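Local coordinates for protein phenyl-3-pyruvate decarboxylase (Azospirillum brasilense, PDB 2NXW) that catalyses the thiamine diphosphate- and metal-dependent decarboxylation of phenylpyruvate and indole-3-pyruvate, the latter giving indole-3-acetaldehyde in auxin biosynthesis, at residues Val71-Asp76 and Val100-Gly105; Gly95-Val100 and Asp139-Val144; Val115-Pro120 and Pro178-Ile183; Ala151-Asp156 and Ile165-Gly170. All blocks are in the same frame, centred on the assembly; numbering follows the deposited sequence.

Interaction 1: residues Val71-Asp76 and Val100-Gly105; sequences VGFAAD and VNAVAG
N101 and A102 of helix 100-108 meet F73 and G72 of helix 68-82 in the N-terminal thiamine diphosphate-binding domain, the PYR domain of this enzyme family. The axes of the two segments run 23° from parallel. They come within 8.3 Å, a close approach that small residues allow. Both helices pack on the domain's parallel sheet, V71 and A75 on strands 39-41 and 86-90 and V103 on strand 113-119.

Along 100-105 the first contact is N101. Its ND2 comes to 4.0 Å from F73 CZ, with the amide plane turned 88° from the ring. N101 OD1 is hydrogen-bonded to Y421 OH, and the side chain ends about 5 Å from a bound thiamine diphosphate.

A102 follows and carries most of the contact. Its CB packs directly on the bare CA of G72, at 3.7 Å. F73 CG lies anti to the carbonyl carbon (chi1 -67°), which brings the ring over the same methyl. The CB sits over one face, 4.0 Å from the centroid of the F73 ring, a CH-pi contact. With F73 cut back to an alanine, the A102 methyl would probably lose its aromatic cover and a gap would open beside N101. A102 O accepts from two waters. One also donates to G72 O, though its bond to A102 is weak. The other, at the edge of the F73 ring, reaches A102 O at 2.8 Å and D76 OD2 at 2.7 Å.

G105 comes last. D76 OD1 is hydrogen-bonded to S111 OG and forms a salt bridge with R80 NE, while D76 OD2 lies 4.5 Å from G105 C.

Interaction 2: residues Gly95-Val100 and Asp139-Val144; sequences GAFNMV and DTQFQV
F97 holds its ring beside the backbone N (chi1 -73°), and Q141 sends its CG anti to its own N (chi1 -177°) and stays extended beyond it. These torsions carry the ring across to helix 140-145 and the amide back to A96.

The outer end of the ring does the touching. F97 CZ lies 3.7 Å from Q141 CA, and T140 CG2 is 3.9 Å from the same CZ. V144 CG2 reaches F97 CE1 at 4.1 Å, the two side chains crossing at about a right angle. The ring and the Q141 amide plane are 79° apart.

Beyond the ring, the A96 methyl meets the Q141 amide. Its CB is 3.4 Å from NE2 and hardly farther from CD and OE1. The amide is fixed in rotation by partners outside the contact. NE2 is hydrogen-bonded to Y180 OH and S117 OG, and OE1 to G93 N. Farther along both segments, V100 CG2 packs on V144 CG1 at 3.9 Å.

Helix 140-145 opens with an Asx motif. D139 OD2 accepts from F142 N at 3.0 Å, met from above the carboxylate plane, and is also bonded to Y92 OH.

A type I turn from F97 to V100 leads from helix 94-97 into helix 100-108. F97 of the second subunit packs on V100, its V144 on V144 and its Y421 on F97. G95 touches thiamine diphosphate, and N98 ND2 bonds E68 OE1, also of the cofactor pocket. A cofactor lying in the interface, between the PYR domain of one subunit and the C-terminal domain of another, is typical of this family.

Interaction 3: residues Val115-Pro120 and Pro178-Ile183; sequences VISGAP and PVYLEI
Y180 presents the edge of its ring to V115. V115 CG1 lies near the ring plane, 3.8 Å from Y180 CD1, and the two side chains meet at a slant. Farther along the ring, S117 CB is 3.9 Å from Y180 OH. With CG anti to the backbone N (chi1 178°), the ring extends along its own strand to E182. There Y180 OH donates to the anti lone pair of E182 OE1 at 2.6 Å. A phenylalanine in place of Y180, lacking the hydroxyl, would probably leave E182 OE1 and Q141 NE2 each one partner short.

On the opposite face of the sheet, I116 and I183 lie side by side and point the same way. I116 CG2 is 3.7 Å from I183 CD1. Helix 23-33 covers them and L181.

The strands are neighbouring inner strands in the six-stranded parallel sheet of the N-terminal domain. In parallel register, V115 N donates to V179 O and L181 N to V115 O, then S117 N to L181 O and I183 N to S117 O. Past them A119 CB packs on E182 CG.

The two faces thus differ in chemistry. One is aliphatic. The other buries polar groups, and there the tyrosine bond and the nearby D139 carboxylate may shift the ionisation of E182.

Interaction 4: residues Ala151-Asp156 and Ile165-Gly170; sequences AQARLD and IARVLG
R167 turns back from its helix to bond the backbone of an edge strand. The chain is extended as far as CD, then bends at chi3 (68°). NH2 donates to Q152 O at 2.9 Å, with an N-H...O angle of 158°. The oxygen lies in the guanidinium plane, while NH2 is tilted out of the carbonyl plane. NH1 donates to a water at 2.9 Å, and this water accepts from Q152 N. R167 thus serves both backbone groups of Q152, which face away from strand 179-184. NH2 also forms a salt bridge with E164.

V168 CG2 covers one face of the guanidinium, 3.5 Å above its plane and toward the rim. The two segments belong to a beta-alpha-beta unit. Strand 152-154 leads into helix 161-175, which packs on the sheet and returns to strand 179-184. Segment axes run nearly antiparallel, at 155°. Small residues on the strand admit the helix, and A153 CB touches V168 CG2 at 3.6 Å. Past the strand end, L155 CD1 meets I165 CG1 at 3.9 Å, the two side chains set nearly perpendicular. On the far side of the strand, Q152 OE1 is hydrogen-bonded to K160 NZ of a third subunit.

Overall arrangement
All four contacts gather round the six-stranded parallel sheet of the N-terminal part of the chain. Interaction 3 joins two of its inner strands. Interaction 4 lies 9 Å away, centre to centre, on edge strand 152-154, which bonds strand 179-184. Interaction 2 is also 9 Å from interaction 3, tied to it through Q141, and F142 packs on Q152 of interaction 4. Interactions 1 and 2 share V100 and alternate along the chain, and in sequence interaction 4 lies between the two strands of interaction 3. Interactions 1 and 4, 19 Å apart, do not touch. The sheet links the cofactor and second-subunit side, at interactions 1 and 2, to the third subunit at interaction 4.

Interaction 1: residues Val71-Asp76 and Val100-Gly105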
loop_
_atom_site.group_PDB
_atom_site.type_symbol
_atom_site.label_atom_id
_atom_site.label_comp_id
_atom_site.label_asym_id
_atom_site.label_seq_id
_atom_site.Cartn_x
_atom_site.Cartn_y
_atom_site.Cartn_z
ATOM N N VAL A 71 13.037 -19.999 -20.054
ATOM C CA VAL A 71 14.297 -19.994 -19.300
ATOM C C VAL A 71 13.972 -20.183 -17.818
ATOM O O VAL A 71 14.578 -21.006 -17.122
ATOM C CB VAL A 71 15.043 -18.661 -19.494
ATOM C CG1 VAL A 71 16.231 -18.556 -18.527
ATOM C CG2 VAL A 71 15.534 -18.560 -20.944
ATOM N N GLY A 72 12.985 -19.427 -17.339
ATOM C CA GLY A 72 12.583 -19.519 -15.948
ATOM C C GLY A 72 11.968 -20.859 -15.588
ATOM O O GLY A 72 12.307 -21.455 -14.559
ATOM N N PHE A 73 11.065 -21.347 -16.435
ATOM C CA PHE A 73 10.425 -22.632 -16.176
ATOM C C PHE A 73 11.428 -23.794 -16.206
ATOM O O PHE A 73 11.328 -24.725 -15.401
ATOM C CB PHE A 73 9.327 -22.908 -17.215
ATOM C CG PHE A 73 8.130 -21.975 -17.133
ATOM C CD1 PHE A 73 7.541 -21.658 -15.905
ATOM C CD2 PHE A 73 7.548 -21.483 -18.302
ATOM C CE1 PHE A 73 6.381 -20.863 -15.849
ATOM C CE2 PHE A 73 6.391 -20.696 -18.260
ATOM C CZ PHE A 73 5.806 -20.386 -17.035
ATOM N N ALA A 74 12.370 -23.744 -17.150
ATOM C CA ALA A 74 13.377 -24.793 -17.276
ATOM C C ALA A 74 14.280 -24.788 -16.046
ATOM O O ALA A 74 14.579 -25.846 -15.506
ATOM C CB ALA A 74 14.205 -24.574 -18.534
ATOM N N ALA A 75 14.685 -23.600 -15.594
ATOM C CA ALA A 75 15.548 -23.515 -14.409
ATOM C C ALA A 75 14.799 -24.038 -13.182
ATOM O O ALA A 75 15.367 -24.736 -12.332
ATOM C CB ALA A 75 15.994 -22.073 -14.184
ATOM N N ASP A 76 13.519 -23.687 -13.077
ATOM C CA ASP A 76 12.686 -24.148 -11.979
ATOM C C ASP A 76 12.624 -25.680 -12.028
ATOM O O ASP A 76 12.837 -26.361 -11.029
ATOM C CB ASP A 76 11.288 -23.534 -12.145
ATOM C CG ASP A 76 10.334 -23.900 -11.023
ATOM O OD1 ASP A 76 10.713 -24.651 -10.101
ATOM O OD2 ASP A 76 9.183 -23.410 -11.071
ATOM N N VAL A 100 9.362 -12.642 -15.087
ATOM C CA VAL A 100 8.718 -12.373 -13.809
ATOM C C VAL A 100 7.692 -13.448 -13.434
ATOM O O VAL A 100 7.650 -13.908 -12.294
ATOM C CB VAL A 100 8.068 -10.962 -13.835
ATOM C CG1 VAL A 100 7.080 -10.781 -12.696
ATOM C CG2 VAL A 100 9.168 -9.895 -13.744
ATOM N N ASN A 101 6.864 -13.866 -14.386
ATOM C CA ASN A 101 5.875 -14.888 -14.091
ATOM C C ASN A 101 6.510 -16.227 -13.697
ATOM O O ASN A 101 6.117 -16.840 -12.698
ATOM C CB ASN A 101 4.942 -15.070 -15.292
ATOM C CG ASN A 101 3.945 -16.170 -15.073
ATOM O OD1 ASN A 101 3.289 -16.230 -14.027
ATOM N ND2 ASN A 101 3.815 -17.056 -16.053
ATOM N N ALA A 102 7.484 -16.696 -14.480
ATOM C CA ALA A 102 8.120 -17.972 -14.155
ATOM C C ALA A 102 8.771 -17.920 -12.775
ATOM O O ALA A 102 8.726 -18.900 -12.023
ATOM C CB ALA A 102 9.165 -18.326 -15.216
ATOM N N VAL A 103 9.360 -16.775 -12.440
ATOM C CA VAL A 103 10.011 -16.639 -11.138
ATOM C C VAL A 103 8.983 -16.611 -10.010
ATOM O O VAL A 103 9.202 -17.226 -8.951
ATOM C CB VAL A 103 10.919 -15.390 -11.110
ATOM C CG1 VAL A 103 11.497 -15.171 -9.706
ATOM C CG2 VAL A 103 12.053 -15.587 -12.123
ATOM N N ALA A 104 7.859 -15.925 -10.229
ATOM C CA ALA A 104 6.794 -15.880 -9.220
ATOM C C ALA A 104 6.269 -17.303 -8.990
ATOM O O ALA A 104 5.978 -17.691 -7.858
ATOM C CB ALA A 104 5.654 -14.951 -9.679
ATOM N N GLY A 105 6.166 -18.088 -10.068
ATOM C CA GLY A 105 5.710 -19.459 -9.939
ATOM C C GLY A 105 6.667 -20.295 -9.105
ATOM O O GLY A 105 6.241 -21.116 -8.300
HETATM O O HOH W 1 11.744 -19.656 -12.429
HETATM O O HOH W 2 8.047 -21.557 -12.630
#

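Interaction 2: residues Gly95-Val100 and Asp139-Val144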
loop_
_atom_site.group_PDB
_atom_site.type_symbol
_atom_site.label_atom_id
_atom_site.label_comp_id
_atom_site.label_asym_id
_atom_site.label_seq_id
_atom_site.Cartn_x
_atom_site.Cartn_y
_atom_site.Cartn_z
ATOM N N GLY A 95 14.204 -8.565 -21.216
ATOM C CA GLY A 95 14.549 -9.953 -20.943
ATOM C C GLY A 95 14.163 -10.380 -19.536
ATOM O O GLY A 95 13.479 -11.388 -19.334
ATOM N N ALA A 96 14.586 -9.600 -18.548
ATOM C CA ALA A 96 14.275 -9.905 -17.162
ATOM C C ALA A 96 12.779 -9.784 -16.841
ATOM O O ALA A 96 12.209 -10.647 -16.170
ATOM C CB ALA A 96 15.099 -8.990 -16.233
ATOM N N PHE A 97 12.143 -8.715 -17.316
ATOM C CA PHE A 97 10.725 -8.532 -17.032
ATOM C C PHE A 97 9.892 -9.660 -17.624
ATOM O O PHE A 97 8.837 -10.000 -17.095
ATOM C CB PHE A 97 10.225 -7.193 -17.574
ATOM C CG PHE A 97 10.691 -6.010 -16.781
ATOM C CD1 PHE A 97 10.487 -5.955 -15.408
ATOM C CD2 PHE A 97 11.343 -4.951 -17.412
ATOM C CE1 PHE A 97 10.929 -4.849 -14.656
ATOM C CE2 PHE A 97 11.788 -3.849 -16.683
ATOM C CZ PHE A 97 11.583 -3.795 -15.302
ATOM N N ASN A 98 10.390 -10.244 -18.712
ATOM C CA ASN A 98 9.703 -11.334 -19.383
ATOM C C ASN A 98 9.783 -12.658 -18.612
ATOM O O ASN A 98 9.172 -13.638 -19.012
ATOM C CB ASN A 98 10.297 -11.487 -20.791
ATOM C CG ASN A 98 9.336 -12.118 -21.779
ATOM O OD1 ASN A 98 8.109 -12.076 -21.611
ATOM N ND2 ASN A 98 9.891 -12.684 -22.845
ATOM N N MET A 99 10.541 -12.695 -17.514
ATOM C CA MET A 99 10.664 -13.913 -16.716
ATOM C C MET A 99 10.018 -13.771 -15.326
ATOM O O MET A 99 10.098 -14.675 -14.499
ATOM C CB MET A 99 12.148 -14.286 -16.574
ATOM C CG MET A 99 12.376 -15.768 -16.309
ATOM S SD MET A 99 14.128 -16.219 -16.405
ATOM C CE MET A 99 14.815 -15.317 -14.959
ATOM N N VAL A 100 9.362 -12.642 -15.087
ATOM C CA VAL A 100 8.718 -12.373 -13.809
ATOM C C VAL A 100 7.692 -13.448 -13.434
ATOM O O VAL A 100 7.650 -13.908 -12.294
ATOM C CB VAL A 100 8.068 -10.962 -13.835
ATOM C CG1 VAL A 100 7.080 -10.781 -12.696
ATOM C CG2 VAL A 100 9.168 -9.895 -13.744
ATOM N N ASP A 139 15.955 1.075 -8.683
ATOM C CA ASP A 139 15.531 0.910 -10.070
ATOM C C ASP A 139 14.304 0.012 -10.175
ATOM O O ASP A 139 14.099 -0.890 -9.361
ATOM C CB ASP A 139 16.666 0.315 -10.914
ATOM C CG ASP A 139 17.141 -1.034 -10.389
ATOM O OD1 ASP A 139 17.570 -1.078 -9.214
ATOM O OD2 ASP A 139 17.092 -2.043 -11.142
ATOM N N THR A 140 13.495 0.268 -11.192
ATOM C CA THR A 140 12.276 -0.494 -11.436
ATOM C C THR A 140 12.479 -2.008 -11.453
ATOM O O THR A 140 11.726 -2.747 -10.822
ATOM C CB THR A 140 11.646 -0.062 -12.778
ATOM O OG1 THR A 140 11.382 1.347 -12.740
ATOM C CG2 THR A 140 10.345 -0.814 -13.042
ATOM N N GLN A 141 13.494 -2.474 -12.172
ATOM C CA GLN A 141 13.714 -3.909 -12.246
ATOM C C GLN A 141 14.013 -4.526 -10.889
ATOM O O GLN A 141 13.444 -5.549 -10.526
ATOM C CB GLN A 141 14.844 -4.228 -13.231
ATOM C CG GLN A 141 15.086 -5.719 -13.410
ATOM C CD GLN A 141 15.972 -6.033 -14.598
ATOM O OE1 GLN A 141 15.741 -5.547 -15.707
ATOM N NE2 GLN A 141 16.990 -6.857 -14.375
ATOM N N PHE A 142 14.923 -3.913 -10.144
ATOM C CA PHE A 142 15.266 -4.435 -8.831
ATOM C C PHE A 142 14.023 -4.437 -7.938
ATOM O O PHE A 142 13.766 -5.407 -7.226
ATOM C CB PHE A 142 16.367 -3.570 -8.202
ATOM C CG PHE A 142 17.116 -4.242 -7.087
ATOM C CD1 PHE A 142 18.325 -4.888 -7.334
ATOM C CD2 PHE A 142 16.615 -4.227 -5.792
ATOM C CE1 PHE A 142 19.030 -5.514 -6.295
ATOM C CE2 PHE A 142 17.311 -4.850 -4.747
ATOM C CZ PHE A 142 18.516 -5.491 -5.006
ATOM N N GLN A 143 13.240 -3.357 -7.998
ATOM C CA GLN A 143 12.041 -3.248 -7.173
ATOM C C GLN A 143 10.994 -4.313 -7.492
ATOM O O GLN A 143 10.281 -4.775 -6.608
ATOM C CB GLN A 143 11.424 -1.859 -7.312
ATOM C CG GLN A 143 12.328 -0.750 -6.798
ATOM C CD GLN A 143 12.746 -0.966 -5.357
ATOM O OE1 GLN A 143 11.906 -1.068 -4.464
ATOM N NE2 GLN A 143 14.052 -1.043 -5.120
ATOM N N VAL A 144 10.886 -4.679 -8.761
ATOM C CA VAL A 144 9.936 -5.707 -9.145
ATOM C C VAL A 144 10.442 -7.066 -8.670
ATOM O O VAL A 144 9.691 -7.841 -8.080
ATOM C CB VAL A 144 9.724 -5.713 -10.687
ATOM C CG1 VAL A 144 9.055 -7.004 -11.132
ATOM C CG2 VAL A 144 8.859 -4.524 -11.087
#

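Interaction 3: residues Val115-Pro120 and Pro178-Ile183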
loop_
_atom_site.group_PDB
_atom_site.type_symbol
_atom_site.label_atom_id
_atom_site.label_comp_id
_atom_site.label_asym_id
_atom_site.label_seq_id
_atom_site.Cartn_x
_atom_site.Cartn_y
_atom_site.Cartn_z
ATOM N N VAL A 115 18.121 -16.147 -10.205
ATOM C CA VAL A 115 17.993 -15.281 -11.365
ATOM C C VAL A 115 19.235 -14.406 -11.435
ATOM O O VAL A 115 19.576 -13.740 -10.454
ATOM C CB VAL A 115 16.760 -14.370 -11.229
ATOM C CG1 VAL A 115 16.677 -13.395 -12.417
ATOM C CG2 VAL A 115 15.505 -15.231 -11.142
ATOM N N ILE A 116 19.908 -14.423 -12.580
ATOM C CA ILE A 116 21.110 -13.616 -12.777
ATOM C C ILE A 116 20.840 -12.701 -13.957
ATOM O O ILE A 116 20.686 -13.167 -15.086
ATOM C CB ILE A 116 22.341 -14.486 -13.124
ATOM C CG1 ILE A 116 22.536 -15.563 -12.061
ATOM C CG2 ILE A 116 23.598 -13.598 -13.218
ATOM C CD1 ILE A 116 23.645 -16.543 -12.397
ATOM N N SER A 117 20.765 -11.399 -13.705
ATOM C CA SER A 117 20.524 -10.453 -14.786
ATOM C C SER A 117 21.721 -9.576 -15.075
ATOM O O SER A 117 22.396 -9.113 -14.156
ATOM C CB SER A 117 19.349 -9.519 -14.458
ATOM O OG SER A 117 19.131 -8.583 -15.509
ATOM N N GLY A 118 21.983 -9.358 -16.357
ATOM C CA GLY A 118 23.047 -8.445 -16.731
ATOM C C GLY A 118 22.487 -7.067 -16.399
ATOM O O GLY A 118 21.282 -6.909 -16.169
ATOM N N ALA A 119 23.341 -6.055 -16.362
ATOM C CA ALA A 119 22.886 -4.707 -16.051
ATOM C C ALA A 119 23.899 -3.712 -16.589
ATOM O O ALA A 119 25.025 -4.081 -16.926
ATOM C CB ALA A 119 22.747 -4.535 -14.540
ATOM N N PRO A 120 23.505 -2.438 -16.700
ATOM C CA PRO A 120 24.424 -1.409 -17.202
ATOM C C PRO A 120 25.662 -1.356 -16.310
ATOM O O PRO A 120 25.584 -1.679 -15.122
ATOM C CB PRO A 120 23.591 -0.130 -17.100
ATOM C CG PRO A 120 22.181 -0.624 -17.313
ATOM C CD PRO A 120 22.156 -1.884 -16.476
ATOM N N PRO A 178 13.298 -18.467 -4.857
ATOM C CA PRO A 178 14.176 -17.802 -5.823
ATOM C C PRO A 178 14.889 -16.596 -5.226
ATOM O O PRO A 178 14.402 -15.988 -4.265
ATOM C CB PRO A 178 13.217 -17.360 -6.932
ATOM C CG PRO A 178 12.073 -18.270 -6.806
ATOM C CD PRO A 178 11.904 -18.477 -5.329
ATOM N N VAL A 179 16.029 -16.256 -5.820
ATOM C CA VAL A 179 16.813 -15.094 -5.412
ATOM C C VAL A 179 17.225 -14.346 -6.675
ATOM O O VAL A 179 17.169 -14.890 -7.790
ATOM C CB VAL A 179 18.063 -15.488 -4.592
ATOM C CG1 VAL A 179 17.637 -16.030 -3.238
ATOM C CG2 VAL A 179 18.904 -16.516 -5.356
ATOM N N TYR A 180 17.654 -13.098 -6.498
ATOM C CA TYR A 180 18.015 -12.231 -7.606
ATOM C C TYR A 180 19.418 -11.628 -7.502
ATOM O O TYR A 180 19.768 -11.032 -6.485
ATOM C CB TYR A 180 16.980 -11.097 -7.673
ATOM C CG TYR A 180 17.224 -10.070 -8.753
ATOM C CD1 TYR A 180 17.079 -10.400 -10.093
ATOM C CD2 TYR A 180 17.584 -8.753 -8.429
ATOM C CE1 TYR A 180 17.280 -9.462 -11.090
ATOM C CE2 TYR A 180 17.790 -7.805 -9.421
ATOM C CZ TYR A 180 17.639 -8.163 -10.750
ATOM O OH TYR A 180 17.868 -7.229 -11.734
ATOM N N LEU A 181 20.209 -11.789 -8.560
ATOM C CA LEU A 181 21.557 -11.235 -8.611
ATOM C C LEU A 181 21.654 -10.382 -9.864
ATOM O O LEU A 181 21.384 -10.854 -10.966
ATOM C CB LEU A 181 22.613 -12.347 -8.664
ATOM C CG LEU A 181 22.737 -13.186 -7.390
ATOM C CD1 LEU A 181 23.704 -14.352 -7.617
ATOM C CD2 LEU A 181 23.233 -12.296 -6.240
ATOM N N GLU A 182 22.040 -9.121 -9.688
ATOM C CA GLU A 182 22.167 -8.174 -10.786
ATOM C C GLU A 182 23.662 -7.891 -10.938
ATOM O O GLU A 182 24.322 -7.501 -9.975
ATOM C CB GLU A 182 21.380 -6.911 -10.411
ATOM C CG GLU A 182 21.211 -5.870 -11.482
ATOM C CD GLU A 182 20.270 -4.772 -11.025
ATOM O OE1 GLU A 182 19.038 -4.996 -11.015
ATOM O OE2 GLU A 182 20.764 -3.687 -10.657
ATOM N N ILE A 183 24.197 -8.102 -12.135
ATOM C CA ILE A 183 25.625 -7.906 -12.372
ATOM C C ILE A 183 25.944 -6.859 -13.441
ATOM O O ILE A 183 25.744 -7.099 -14.632
ATOM C CB ILE A 183 26.303 -9.235 -12.799
ATOM C CG1 ILE A 183 25.954 -10.349 -11.805
ATOM C CG2 ILE A 183 27.817 -9.048 -12.870
ATOM C CD1 ILE A 183 26.556 -11.700 -12.160
#

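Interaction 4: residues Ala151-Asp156 and Ile165-Gly170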
loop_
_atom_site.group_PDB
_atom_site.type_symbol
_atom_site.label_atom_id
_atom_site.label_comp_id
_atom_site.label_asym_id
_atom_site.label_seq_id
_atom_site.Cartn_x
_atom_site.Cartn_y
_atom_site.Cartn_z
ATOM N N ALA A 151 15.789 -12.933 -1.456
ATOM C CA ALA A 151 17.005 -12.169 -1.230
ATOM C C ALA A 151 17.472 -11.639 -2.567
ATOM O O ALA A 151 17.222 -12.260 -3.606
ATOM C CB ALA A 151 18.080 -13.056 -0.604
ATOM N N GLN A 152 18.157 -10.501 -2.540
ATOM C CA GLN A 152 18.658 -9.882 -3.753
ATOM C C GLN A 152 20.003 -9.230 -3.494
ATOM O O GLN A 152 20.325 -8.869 -2.359
ATOM C CB GLN A 152 17.725 -8.764 -4.233
ATOM C CG GLN A 152 16.232 -9.063 -4.280
ATOM C CD GLN A 152 15.580 -9.004 -2.913
ATOM O OE1 GLN A 152 15.895 -8.126 -2.094
ATOM N NE2 GLN A 152 14.657 -9.926 -2.658
ATOM N N ALA A 153 20.782 -9.066 -4.556
ATOM C CA ALA A 153 22.046 -8.366 -4.434
ATOM C C ALA A 153 22.470 -7.813 -5.777
ATOM O O ALA A 153 22.256 -8.435 -6.816
ATOM C CB ALA A 153 23.138 -9.291 -3.885
ATOM N N ARG A 154 23.032 -6.610 -5.753
ATOM C CA ARG A 154 23.580 -6.001 -6.946
ATOM C C ARG A 154 25.078 -6.168 -6.717
ATOM O O ARG A 154 25.626 -5.619 -5.763
ATOM C CB ARG A 154 23.225 -4.515 -7.039
ATOM C CG ARG A 154 23.938 -3.841 -8.197
ATOM C CD ARG A 154 23.572 -2.377 -8.367
ATOM N NE ARG A 154 24.405 -1.774 -9.404
ATOM C CZ ARG A 154 24.235 -0.552 -9.895
ATOM N NH1 ARG A 154 23.252 0.216 -9.441
ATOM N NH2 ARG A 154 25.051 -0.100 -10.844
ATOM N N LEU A 155 25.733 -6.942 -7.574
ATOM C CA LEU A 155 27.156 -7.196 -7.425
ATOM C C LEU A 155 27.973 -6.109 -8.123
ATOM O O LEU A 155 28.633 -6.354 -9.138
ATOM C CB LEU A 155 27.485 -8.583 -7.984
ATOM C CG LEU A 155 26.634 -9.721 -7.399
ATOM C CD1 LEU A 155 27.061 -11.051 -8.004
ATOM C CD2 LEU A 155 26.785 -9.754 -5.885
ATOM N N ASP A 156 27.933 -4.911 -7.548
ATOM C CA ASP A 156 28.638 -3.763 -8.108
ATOM C C ASP A 156 29.910 -3.378 -7.351
ATOM O O ASP A 156 30.505 -2.332 -7.619
ATOM C CB ASP A 156 27.703 -2.551 -8.161
ATOM C CG ASP A 156 27.124 -2.197 -6.805
ATOM O OD1 ASP A 156 27.633 -2.686 -5.773
ATOM O OD2 ASP A 156 26.155 -1.411 -6.770
ATOM N N ILE A 165 27.281 -12.964 -2.607
ATOM C CA ILE A 165 26.871 -14.185 -3.298
ATOM C C ILE A 165 26.548 -15.272 -2.266
ATOM O O ILE A 165 25.510 -15.931 -2.338
ATOM C CB ILE A 165 27.982 -14.681 -4.244
ATOM C CG1 ILE A 165 28.115 -13.714 -5.416
ATOM C CG2 ILE A 165 27.676 -16.090 -4.753
ATOM C CD1 ILE A 165 29.334 -13.965 -6.274
ATOM N N ALA A 166 27.430 -15.467 -1.291
ATOM C CA ALA A 166 27.183 -16.486 -0.282
ATOM C C ALA A 166 25.899 -16.189 0.488
ATOM O O ALA A 166 25.128 -17.099 0.798
ATOM C CB ALA A 166 28.373 -16.573 0.690
ATOM N N ARG A 167 25.661 -14.916 0.790
ATOM C CA ARG A 167 24.458 -14.547 1.526
ATOM C C ARG A 167 23.190 -14.845 0.716
ATOM O O ARG A 167 22.243 -15.452 1.218
ATOM C CB ARG A 167 24.474 -13.056 1.887
ATOM C CG ARG A 167 23.177 -12.573 2.546
ATOM C CD ARG A 167 23.187 -11.073 2.838
ATOM N NE ARG A 167 23.168 -10.233 1.640
ATOM C CZ ARG A 167 22.094 -10.029 0.881
ATOM N NH1 ARG A 167 20.945 -10.607 1.192
ATOM N NH2 ARG A 167 22.171 -9.233 -0.178
ATOM N N VAL A 168 23.189 -14.418 -0.536
ATOM C CA VAL A 168 22.025 -14.617 -1.386
ATOM C C VAL A 168 21.782 -16.083 -1.740
ATOM O O VAL A 168 20.638 -16.551 -1.665
ATOM C CB VAL A 168 22.142 -13.752 -2.649
ATOM C CG1 VAL A 168 20.991 -14.050 -3.615
ATOM C CG2 VAL A 168 22.095 -12.275 -2.250
ATOM N N LEU A 169 22.829 -16.810 -2.125
ATOM C CA LEU A 169 22.639 -18.216 -2.450
ATOM C C LEU A 169 22.254 -18.968 -1.185
ATOM O O LEU A 169 21.492 -19.934 -1.232
ATOM C CB LEU A 169 23.901 -18.822 -3.060
ATOM C CG LEU A 169 24.359 -18.186 -4.370
ATOM C CD1 LEU A 169 25.476 -19.031 -4.958
ATOM C CD2 LEU A 169 23.178 -18.090 -5.354
ATOM N N GLY A 170 22.778 -18.513 -0.046
ATOM C CA GLY A 170 22.464 -19.148 1.218
ATOM C C GLY A 170 21.000 -18.979 1.563
ATOM O O GLY A 170 20.387 -19.879 2.135
HETATM O O HOH W 3 18.467 -9.477 0.228
#